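Local coordinates for CDP-glucose 4,6-dehydratase (Salmonella enterica subsp. enterica serovar Typhi, PDB 1WVG), which catalyses the dehydration of CDP-D-glucose to CDP-4-dehydro-6-deoxy-D-glucose with NAD+ as cofactor, an early step in making CDP-3,6-dideoxy-D-mannose for the lipopolysaccharide O-antigen, at residues A[12-17]-A[83-88]; A[35-40]-A[58-63]; A[230-235]-A[320-325]. All coordinates share one frame; numbering follows the deposited sequence.

Contact 1: A[12-17]-A[83-88]; sequences VFVTGH and IVFHMA. With APR (adenosine-5-diphosphoribose), chain C.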
# COMPACT_ATOMS: atom_id res chain seq x y z
N VAL A 12 4.88 -31.07 -25.87
CA VAL A 12 4.77 -30.44 -24.56
C VAL A 12 5.70 -31.06 -23.57
O VAL A 12 5.61 -32.26 -23.37
CB VAL A 12 3.35 -30.59 -24.00
CG1 VAL A 12 3.14 -29.80 -22.71
CG2 VAL A 12 2.29 -30.23 -25.03
N PHE A 13 6.55 -30.24 -22.99
CA PHE A 13 7.49 -30.69 -21.99
C PHE A 13 6.95 -30.28 -20.62
O PHE A 13 6.64 -29.11 -20.36
CB PHE A 13 8.86 -30.05 -22.30
CG PHE A 13 10.01 -30.57 -21.50
CD1 PHE A 13 10.88 -31.52 -22.03
CD2 PHE A 13 10.29 -30.07 -20.22
CE1 PHE A 13 11.96 -31.98 -21.28
CE2 PHE A 13 11.37 -30.52 -19.46
CZ PHE A 13 12.22 -31.49 -20.00
N VAL A 14 6.83 -31.27 -19.73
CA VAL A 14 6.30 -31.05 -18.39
C VAL A 14 7.27 -31.53 -17.32
O VAL A 14 7.63 -32.72 -17.22
CB VAL A 14 4.96 -31.80 -18.25
CG1 VAL A 14 4.37 -31.64 -16.84
CG2 VAL A 14 3.95 -31.39 -19.30
N THR A 15 7.71 -30.59 -16.48
CA THR A 15 8.59 -30.99 -15.41
C THR A 15 7.68 -31.43 -14.27
O THR A 15 6.56 -30.93 -14.21
CB THR A 15 9.59 -29.89 -14.97
OG1 THR A 15 8.96 -28.87 -14.19
CG2 THR A 15 10.38 -29.31 -16.15
N GLY A 16 8.11 -32.36 -13.41
CA GLY A 16 7.25 -32.83 -12.32
C GLY A 16 5.97 -33.53 -12.78
O GLY A 16 4.89 -33.44 -12.15
N HIS A 17 6.08 -34.32 -13.86
CA HIS A 17 4.92 -35.04 -14.43
C HIS A 17 4.54 -36.27 -13.62
O HIS A 17 3.43 -36.82 -13.75
CB HIS A 17 5.20 -35.45 -15.91
CG HIS A 17 6.33 -36.42 -15.95
ND1 HIS A 17 7.60 -36.07 -15.49
CD2 HIS A 17 6.36 -37.73 -16.34
CE1 HIS A 17 8.37 -37.15 -15.63
NE2 HIS A 17 7.65 -38.17 -16.14
N ILE A 83 5.79 -25.96 -26.00
CA ILE A 83 5.09 -25.63 -24.77
C ILE A 83 5.73 -26.28 -23.57
O ILE A 83 6.26 -27.38 -23.68
CB ILE A 83 3.64 -26.06 -24.88
CG1 ILE A 83 2.97 -25.29 -26.02
CG2 ILE A 83 2.94 -25.83 -23.54
CD1 ILE A 83 1.46 -25.59 -26.15
N VAL A 84 5.70 -25.59 -22.43
CA VAL A 84 6.35 -26.07 -21.24
C VAL A 84 5.57 -25.76 -20.01
O VAL A 84 5.19 -24.62 -19.84
CB VAL A 84 7.68 -25.36 -21.02
CG1 VAL A 84 8.18 -25.65 -19.62
CG2 VAL A 84 8.72 -25.82 -22.02
N PHE A 85 5.42 -26.77 -19.17
CA PHE A 85 4.75 -26.59 -17.90
C PHE A 85 5.77 -26.92 -16.84
O PHE A 85 6.22 -28.05 -16.76
CB PHE A 85 3.54 -27.52 -17.73
CG PHE A 85 2.39 -27.13 -18.64
CD1 PHE A 85 2.22 -27.74 -19.88
CD2 PHE A 85 1.46 -26.17 -18.24
CE1 PHE A 85 1.14 -27.38 -20.70
CE2 PHE A 85 0.39 -25.78 -19.05
CZ PHE A 85 0.23 -26.41 -20.29
N HIS A 86 6.17 -25.96 -16.03
CA HIS A 86 7.14 -26.23 -15.00
C HIS A 86 6.46 -26.49 -13.67
O HIS A 86 6.06 -25.53 -13.03
CB HIS A 86 8.06 -25.01 -14.83
CG HIS A 86 9.06 -25.15 -13.72
ND1 HIS A 86 9.85 -26.29 -13.58
CD2 HIS A 86 9.37 -24.29 -12.70
CE1 HIS A 86 10.63 -26.10 -12.52
NE2 HIS A 86 10.36 -24.91 -11.96
N MET A 87 6.32 -27.77 -13.26
CA MET A 87 5.67 -28.17 -12.00
C MET A 87 6.50 -28.97 -11.02
O MET A 87 5.99 -29.38 -9.98
CB MET A 87 4.43 -29.02 -12.27
CG MET A 87 3.39 -28.28 -13.08
SD MET A 87 1.77 -29.10 -13.09
CE MET A 87 1.94 -30.05 -14.62
N ALA A 88 7.77 -29.23 -11.32
CA ALA A 88 8.56 -30.01 -10.39
C ALA A 88 8.85 -29.20 -9.15
O ALA A 88 9.27 -28.05 -9.28
CB ALA A 88 9.87 -30.45 -11.04
N1 APR C . 13.75 -32.76 -9.78
C2 APR C . 12.72 -33.13 -10.58
N3 APR C . 11.48 -33.34 -10.27
C4 APR C . 11.25 -33.11 -8.96
C5 APR C . 12.15 -32.71 -8.02
C6 APR C . 13.50 -32.54 -8.46
N6 APR C . 14.55 -32.13 -7.73
N7 APR C . 11.54 -32.55 -6.78
C8 APR C . 10.27 -32.88 -7.00
N9 APR C . 10.05 -33.22 -8.30
C1' APR C . 8.82 -33.65 -8.93
C2' APR C . 8.32 -34.94 -8.35
O2' APR C . 9.11 -36.04 -8.84
C3' APR C . 6.89 -34.92 -8.89
O3' APR C . 6.72 -35.28 -10.27
O4' APR C . 7.81 -32.74 -8.62
C4' APR C . 6.55 -33.42 -8.66
C5' APR C . 5.91 -33.12 -7.34
O5' APR C . 4.58 -33.70 -7.36
PA APR C . 3.71 -33.90 -6.00
O1A APR C . 4.58 -34.11 -4.77
O2A APR C . 2.53 -34.85 -6.33
O3A APR C . 3.11 -32.46 -5.82
PB APR C . 1.88 -31.78 -6.65
O1B APR C . 0.72 -31.70 -5.69
O2B APR C . 1.69 -32.44 -8.01
O5D APR C . 2.54 -30.37 -6.98
C5D APR C . 2.78 -30.05 -8.36
O4D APR C . 2.08 -27.68 -8.14
O1D APR C . 1.19 -26.91 -6.11
C1D APR C . 2.36 -26.94 -6.98
O2D APR C . 4.35 -26.85 -5.55
C2D APR C . 3.46 -27.71 -6.29
O3D APR C . 5.10 -27.15 -7.92
C3D APR C . 4.28 -28.22 -7.46
C4D APR C . 3.19 -28.59 -8.43

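Contact 2: A[35-40]-A[58-63]; sequences IVKGYA and LMESHI. With APR (adenosine-5-diphosphoribose), chain C.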
# COMPACT_ATOMS: atom_id res chain seq x y z
N ILE A 35 1.83 -34.30 -27.54
CA ILE A 35 3.02 -35.12 -27.36
C ILE A 35 3.82 -34.62 -26.15
O ILE A 35 4.56 -33.63 -26.22
CB ILE A 35 3.90 -35.22 -28.59
CG1 ILE A 35 3.12 -35.72 -29.81
CG2 ILE A 35 5.04 -36.18 -28.28
CD1 ILE A 35 3.94 -35.49 -31.08
N VAL A 36 3.64 -35.32 -25.04
CA VAL A 36 4.25 -34.96 -23.76
C VAL A 36 5.48 -35.74 -23.36
O VAL A 36 5.51 -36.97 -23.48
CB VAL A 36 3.21 -35.15 -22.67
CG1 VAL A 36 3.69 -34.60 -21.32
CG2 VAL A 36 1.89 -34.55 -23.12
N LYS A 37 6.47 -34.99 -22.86
CA LYS A 37 7.73 -35.51 -22.35
C LYS A 37 7.82 -35.00 -20.93
O LYS A 37 7.72 -33.81 -20.71
CB LYS A 37 8.94 -35.16 -23.21
CG LYS A 37 10.28 -35.53 -22.57
CD LYS A 37 11.48 -35.44 -23.54
CE LYS A 37 12.79 -35.84 -22.86
NZ LYS A 37 14.02 -35.68 -23.67
N GLY A 38 7.94 -35.87 -19.95
CA GLY A 38 7.99 -35.45 -18.57
C GLY A 38 9.42 -35.51 -18.07
O GLY A 38 10.25 -36.25 -18.60
N TYR A 39 9.71 -34.76 -17.03
CA TYR A 39 11.04 -34.76 -16.44
C TYR A 39 10.82 -34.50 -14.98
O TYR A 39 10.34 -33.43 -14.62
CB TYR A 39 11.97 -33.70 -17.08
CG TYR A 39 13.39 -33.58 -16.51
CD1 TYR A 39 14.51 -33.84 -17.29
CD2 TYR A 39 13.63 -33.12 -15.21
CE1 TYR A 39 15.82 -33.69 -16.80
CE2 TYR A 39 14.92 -32.93 -14.71
CZ TYR A 39 16.03 -33.24 -15.50
OH TYR A 39 17.32 -33.07 -15.01
N ALA A 40 11.11 -35.52 -14.18
CA ALA A 40 10.92 -35.46 -12.74
C ALA A 40 11.69 -36.58 -12.06
O ALA A 40 12.45 -37.34 -12.66
CB ALA A 40 9.43 -35.68 -12.47
N LEU A 58 2.22 -44.06 -21.79
CA LEU A 58 1.49 -43.21 -22.71
C LEU A 58 2.24 -41.93 -22.99
O LEU A 58 1.73 -41.04 -23.67
CB LEU A 58 0.10 -42.89 -22.15
CG LEU A 58 -0.47 -44.10 -21.44
CD1 LEU A 58 -1.56 -43.67 -20.46
CD2 LEU A 58 -1.03 -45.03 -22.51
N MET A 59 3.47 -41.89 -22.49
CA MET A 59 4.24 -40.72 -22.72
C MET A 59 5.69 -41.01 -22.57
O MET A 59 6.05 -42.06 -22.07
CB MET A 59 3.81 -39.64 -21.70
CG MET A 59 4.42 -39.82 -20.32
SD MET A 59 3.80 -38.55 -19.18
CE MET A 59 5.11 -37.28 -19.22
N GLU A 60 6.50 -40.04 -22.97
CA GLU A 60 7.91 -40.17 -22.84
C GLU A 60 8.25 -39.65 -21.45
O GLU A 60 8.33 -38.45 -21.20
CB GLU A 60 8.67 -39.41 -23.97
CG GLU A 60 10.21 -39.59 -23.95
CD GLU A 60 10.95 -38.71 -24.95
OE1 GLU A 60 10.42 -38.06 -25.84
OE2 GLU A 60 12.25 -38.73 -24.75
N SER A 61 8.42 -40.57 -20.53
CA SER A 61 8.74 -40.19 -19.17
C SER A 61 10.23 -40.28 -18.85
O SER A 61 10.85 -41.34 -18.86
CB SER A 61 7.88 -40.99 -18.20
OG SER A 61 8.34 -40.75 -16.88
N HIS A 62 10.85 -39.14 -18.55
CA HIS A 62 12.27 -39.12 -18.24
C HIS A 62 12.52 -38.81 -16.77
O HIS A 62 12.02 -37.80 -16.24
CB HIS A 62 13.05 -38.16 -19.17
CG HIS A 62 14.48 -37.95 -18.76
ND1 HIS A 62 15.54 -38.43 -19.53
CD2 HIS A 62 15.02 -37.33 -17.67
CE1 HIS A 62 16.67 -38.09 -18.90
NE2 HIS A 62 16.39 -37.43 -17.77
N ILE A 63 13.31 -39.70 -16.12
CA ILE A 63 13.65 -39.58 -14.72
C ILE A 63 14.88 -38.74 -14.54
O ILE A 63 15.95 -39.13 -14.97
CB ILE A 63 13.85 -40.93 -14.04
CG1 ILE A 63 12.48 -41.55 -13.89
CG2 ILE A 63 14.41 -40.69 -12.65
CD1 ILE A 63 11.40 -40.51 -13.62
N1 APR C . 13.75 -32.76 -9.78
C2 APR C . 12.72 -33.13 -10.58
N3 APR C . 11.48 -33.34 -10.27
C4 APR C . 11.25 -33.11 -8.96
C5 APR C . 12.15 -32.71 -8.02
C6 APR C . 13.50 -32.54 -8.46
N6 APR C . 14.55 -32.13 -7.73
N7 APR C . 11.54 -32.55 -6.78
C8 APR C . 10.27 -32.88 -7.00
N9 APR C . 10.05 -33.22 -8.30
C1' APR C . 8.82 -33.65 -8.93
C2' APR C . 8.32 -34.94 -8.35
O2' APR C . 9.11 -36.04 -8.84
C3' APR C . 6.89 -34.92 -8.89
O3' APR C . 6.72 -35.28 -10.27
O4' APR C . 7.81 -32.74 -8.62
C4' APR C . 6.55 -33.42 -8.66
C5' APR C . 5.91 -33.12 -7.34
O5' APR C . 4.58 -33.70 -7.36
PA APR C . 3.71 -33.90 -6.00
O1A APR C . 4.58 -34.11 -4.77
O2A APR C . 2.53 -34.85 -6.33
O3A APR C . 3.11 -32.46 -5.82
PB APR C . 1.88 -31.78 -6.65
O1B APR C . 0.72 -31.70 -5.69
O2B APR C . 1.69 -32.44 -8.01
O5D APR C . 2.54 -30.37 -6.98
C5D APR C . 2.78 -30.05 -8.36
O4D APR C . 2.08 -27.68 -8.14
O1D APR C . 1.19 -26.91 -6.11
C1D APR C . 2.36 -26.94 -6.98
O2D APR C . 4.35 -26.85 -5.55
C2D APR C . 3.46 -27.71 -6.29
O3D APR C . 5.10 -27.15 -7.92
C3D APR C . 4.28 -28.22 -7.46
C4D APR C . 3.19 -28.59 -8.43

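Contact 3: A[230-235]-A[320-325]; sequences RPWQHV and WGLTET. With CXY (cytidine-5'-diphospho-beta-D-xylose), chain D.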
# COMPACT_ATOMS: atom_id res chain seq x y z
N ARG A 230 -8.60 -22.56 3.31
CA ARG A 230 -7.76 -22.71 2.12
C ARG A 230 -8.66 -22.56 0.91
O ARG A 230 -9.87 -22.74 1.02
CB ARG A 230 -7.19 -24.13 2.05
CG ARG A 230 -6.10 -24.42 3.08
CD ARG A 230 -4.96 -23.41 2.95
NE ARG A 230 -3.84 -23.70 3.81
CZ ARG A 230 -3.69 -23.14 4.99
NH1 ARG A 230 -4.55 -22.27 5.49
NH2 ARG A 230 -2.61 -23.47 5.69
N PRO A 231 -8.07 -22.29 -0.25
CA PRO A 231 -8.87 -22.14 -1.44
C PRO A 231 -9.11 -23.49 -2.08
O PRO A 231 -8.62 -23.76 -3.18
CB PRO A 231 -8.07 -21.24 -2.42
CG PRO A 231 -6.75 -20.89 -1.74
CD PRO A 231 -6.73 -21.66 -0.41
N TRP A 232 -9.86 -24.35 -1.40
CA TRP A 232 -10.12 -25.71 -1.90
C TRP A 232 -10.67 -25.87 -3.31
O TRP A 232 -11.71 -25.29 -3.65
CB TRP A 232 -11.02 -26.49 -0.94
CG TRP A 232 -10.77 -26.16 0.50
CD1 TRP A 232 -11.53 -25.34 1.30
CD2 TRP A 232 -9.73 -26.67 1.34
NE1 TRP A 232 -11.03 -25.30 2.57
CE2 TRP A 232 -9.93 -26.11 2.64
CE3 TRP A 232 -8.66 -27.54 1.12
CZ2 TRP A 232 -9.07 -26.39 3.72
CZ3 TRP A 232 -7.81 -27.79 2.20
CH2 TRP A 232 -8.02 -27.24 3.48
N GLN A 233 -10.04 -26.73 -4.11
CA GLN A 233 -10.58 -26.93 -5.43
C GLN A 233 -10.16 -28.21 -6.10
O GLN A 233 -9.02 -28.66 -6.03
CB GLN A 233 -10.17 -25.74 -6.33
CG GLN A 233 -8.66 -25.78 -6.61
CD GLN A 233 -8.11 -24.60 -7.40
OE1 GLN A 233 -6.89 -24.33 -7.37
NE2 GLN A 233 -8.96 -23.91 -8.16
N HIS A 234 -11.08 -28.78 -6.84
CA HIS A 234 -10.77 -29.97 -7.61
C HIS A 234 -9.52 -29.71 -8.43
O HIS A 234 -9.37 -28.68 -9.10
CB HIS A 234 -11.92 -30.34 -8.59
CG HIS A 234 -11.77 -31.76 -9.08
ND1 HIS A 234 -10.84 -32.10 -10.04
CD2 HIS A 234 -12.38 -32.90 -8.68
CE1 HIS A 234 -10.91 -33.41 -10.22
NE2 HIS A 234 -11.84 -33.92 -9.42
N VAL A 235 -8.64 -30.69 -8.40
CA VAL A 235 -7.38 -30.62 -9.11
C VAL A 235 -7.55 -30.19 -10.56
O VAL A 235 -6.68 -29.55 -11.13
CB VAL A 235 -6.61 -31.96 -8.95
CG1 VAL A 235 -7.39 -33.14 -9.53
CG2 VAL A 235 -5.19 -31.90 -9.52
N TRP A 320 -16.66 -26.97 -10.91
CA TRP A 320 -17.32 -27.67 -9.83
C TRP A 320 -17.28 -27.01 -8.49
O TRP A 320 -16.34 -26.29 -8.15
CB TRP A 320 -16.72 -29.04 -9.65
CG TRP A 320 -17.00 -29.86 -10.86
CD1 TRP A 320 -18.07 -29.74 -11.68
CD2 TRP A 320 -16.21 -30.93 -11.37
NE1 TRP A 320 -18.02 -30.68 -12.68
CE2 TRP A 320 -16.88 -31.42 -12.51
CE3 TRP A 320 -15.02 -31.49 -10.95
CZ2 TRP A 320 -16.37 -32.47 -13.25
CZ3 TRP A 320 -14.52 -32.54 -11.68
CH2 TRP A 320 -15.18 -33.02 -12.81
N GLY A 321 -18.30 -27.31 -7.72
CA GLY A 321 -18.42 -26.84 -6.35
C GLY A 321 -17.70 -27.80 -5.37
O GLY A 321 -17.42 -28.99 -5.64
N LEU A 322 -17.39 -27.23 -4.20
CA LEU A 322 -16.71 -27.95 -3.14
C LEU A 322 -17.43 -29.25 -2.81
O LEU A 322 -16.89 -30.36 -2.67
CB LEU A 322 -16.59 -27.02 -1.91
CG LEU A 322 -15.85 -27.70 -0.77
CD1 LEU A 322 -14.58 -28.33 -1.34
CD2 LEU A 322 -15.45 -26.72 0.31
N THR A 323 -18.72 -29.14 -2.65
CA THR A 323 -19.40 -30.36 -2.32
C THR A 323 -19.33 -31.41 -3.42
O THR A 323 -19.13 -32.61 -3.17
CB THR A 323 -20.83 -30.02 -1.91
OG1 THR A 323 -20.73 -29.02 -0.91
CG2 THR A 323 -21.52 -31.25 -1.34
N GLU A 324 -19.53 -30.95 -4.64
CA GLU A 324 -19.51 -31.85 -5.77
C GLU A 324 -18.13 -32.46 -5.84
O GLU A 324 -17.92 -33.67 -5.97
CB GLU A 324 -19.83 -31.05 -7.04
CG GLU A 324 -18.93 -31.43 -8.22
CD GLU A 324 -19.55 -32.51 -9.06
OE1 GLU A 324 -19.56 -33.69 -8.72
OE2 GLU A 324 -20.04 -32.06 -10.19
N THR A 325 -17.17 -31.56 -5.70
CA THR A 325 -15.81 -31.96 -5.69
C THR A 325 -15.60 -33.06 -4.62
O THR A 325 -15.17 -34.17 -4.94
CB THR A 325 -14.98 -30.67 -5.54
OG1 THR A 325 -14.99 -30.02 -6.82
CG2 THR A 325 -13.56 -30.97 -5.07
O1B CXY D . -2.16 -25.74 2.47
PB CXY D . -1.13 -26.84 2.41
O2B CXY D . -0.12 -26.80 3.53
O1' CXY D . -0.35 -26.78 0.96
O3A CXY D . -2.11 -28.03 2.42
PA CXY D . -2.43 -29.18 3.55
O1A CXY D . -3.42 -30.09 2.90
O2A CXY D . -1.19 -29.85 4.00
O5D CXY D . -3.02 -28.30 4.73
C5D CXY D . -4.36 -27.79 4.60
C4D CXY D . -4.84 -27.33 5.95
O4D CXY D . -5.39 -28.48 6.64
C3D CXY D . -3.82 -26.68 6.88
O3D CXY D . -4.34 -25.60 7.75
C2D CXY D . -3.42 -27.93 7.68
O2D CXY D . -2.86 -27.52 8.93
C1D CXY D . -4.78 -28.57 7.89
N1 CXY D . -4.72 -29.98 8.27
C6 CXY D . -4.14 -30.91 7.42
C5 CXY D . -4.08 -32.19 7.70
C4 CXY D . -4.60 -32.70 8.92
N3 CXY D . -5.19 -31.72 9.74
C2 CXY D . -5.27 -30.36 9.48
N4 CXY D . -4.56 -33.87 9.28
O2 CXY D . -5.78 -29.55 10.25
C1' CXY D . -1.02 -27.47 -0.07
C2' CXY D . 0.05 -28.14 -0.90
C3' CXY D . 0.92 -27.03 -1.45
C4' CXY D . 0.09 -26.08 -2.31
C5' CXY D . -1.07 -25.53 -1.49
O2' CXY D . 0.88 -29.01 -0.09
O3' CXY D . 1.93 -27.60 -2.31
O4' CXY D . 0.90 -25.02 -2.81
O5' CXY D . -1.84 -26.60 -0.91
O HOH W 1 -13.77 -27.76 -7.24

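Contact 1: A[12-17]-A[83-88]
Val12 to Thr15 and Ile83 to His86 pair as parallel neighbours in the buried core of the Rossmann fold. They are its first and fourth strands, side by side in the sheet. Phe13 bonds through its N to Ile83 O and through its O to Phe85 N. Thr15 N then reaches Phe85 O, 3.0 Å away. On the face that carries Val12, Val14, Ile83 and Phe85, Val12 CG1 lies at the edge of the Phe85 ring, 3.6 Å from Phe85 CD1. The Met87 chain turns at its sulfur, which brings Met87 CE to 3.7 Å from Val14 CG1. Leu25 and Leu29 of helix 20-31 cover this side, while Phe13 on the other face packs against helix 69-79.

Thr15 gives the polar end of the contact. Its OG1 sits between its own backbone N and carbonyl carbon (chi1 75°). There it meets His86 ND1 at the edge of the imidazole, 2.8 Å away, in a bond that either could donate. Ala88 N donates to the same Thr15 OG1 over 3.1 Å at 160°, and Met87 N adds a weak bond. The far nitrogen of His86 is bonded to Thr111 OG1, which leaves the ring tied at both nitrogens. Gly16, without a side chain, starts the glycine-rich GxxGxxG turn of extended short-chain dehydrogenases. Its N passes 3.5 Å from Ala88 CB. Both segments meet the bound ADP-ribose just past their strands: Ala88 CA is 3.3 Å from ADP-ribose O4', and Gly16 C is 3.2 Å from ADP-ribose O3'.

Contact 2: A[35-40]-A[58-63]
Strands 35-40 and 60-63, paired from Lys37 with Glu60 to Ala40 with Ile63, belong to a beta-alpha-beta unit, joined through helix 49-52, at an edge of the parallel sheet. Four backbone bonds hold them. Gly38 N reaches Glu60 O at 2.9 Å, and Gly38 O takes His62 N, whose N-H comes from above the carbonyl plane.

On one face Tyr39 and His62 lie side by side and point the same way, each with CG anti to its backbone N. Their rings are nearly parallel, at 11°, but slid apart, and they overlap little. The touch is Tyr39 CD1 to His62 CD2 at 3.5 Å. Tyr39 OH is held by Asp65 O. On the same face the extended Lys37 chain passes the Glu60 carboxylate. Lys37 NZ makes only a long salt bridge to Glu60 OE2, 3.7 Å, and its stronger partner is Glu78.

The other face holds Met59 and Val36 beside the polar Ser61, whose OG bonds His17 NE2. Met59 bends at its thioether, and its CE methyl lies directly against the backbone of Gly38, 3.2 Å from Gly38 N. The same methyl lies 3.7 Å from Val36 CG1.

Ala40 ends strand 35-40 beside the adenosine half of the ligand, with Ala40 CA 3.3 Å from N3 of the adenine. A second strand of the fold that ends next to the adenosine is typical of the Rossmann dinucleotide-binding fold.

Contact 3: A[230-235]-A[320-325]
His234 meets Trp320 in a T-shaped stack. The edge of the indole six-membered ring points at the face of the imidazole, with the planes at 82° and the centroids 5.0 Å apart. Trp320 CZ3 stands over the centre of the imidazole, 3.7 Å from His234 CD2. The imidazole reaches the indole because His234 CG is anti to its backbone N (chi1 -164°). At the root of the same side chain, His234 CB touches Thr325 OG1 at 3.6 Å. Two residues earlier, Trp232 CB rests against CD1 of Leu322, in the first turn of helix 322-337, at 4.0 Å.

No direct hydrogen bond crosses the contact. A water does the bridging: it accepts from His234 N at 2.9 Å, donates to Trp320 O, and bonds Thr325 OG1 at 2.6 Å. Arg230, just before the strand, serves the nucleotide-sugar site: its NE donates to phosphate oxygen O1B of the bound CDP-xylose over 3.0 Å.

Both imidazole nitrogens have partners outside the segments. His234 ND1 accepts from Leu236 N and caps the following helix, and NE2 bonds Glu349 OE1. This pattern is consistent with a proton on NE2, and the carboxylate would probably polarise the ring.

From the N terminus, strand 11-15 is the first strand. Contact 2 closes a short loop, from 35-40 to 58-63, and lies nested inside the longer loop that contact 1 closes between 12-17 and 83-88. The two touch, since strands 11-15 and 35-40 are neighbours: Val12 N lies 2.6 Å from Ile35 O, and both contacts reach the ADP-ribose. Contact 3 follows in series. It joins strand 232-234, which pairs with strand 187-197 in the same sheet, to the start of helix 322-337; its first segment also touches the CDP-xylose. Its centre is about 24 Å from that of contact 1 and about 28 Å from that of contact 2, on the opposite side of the chain's centre.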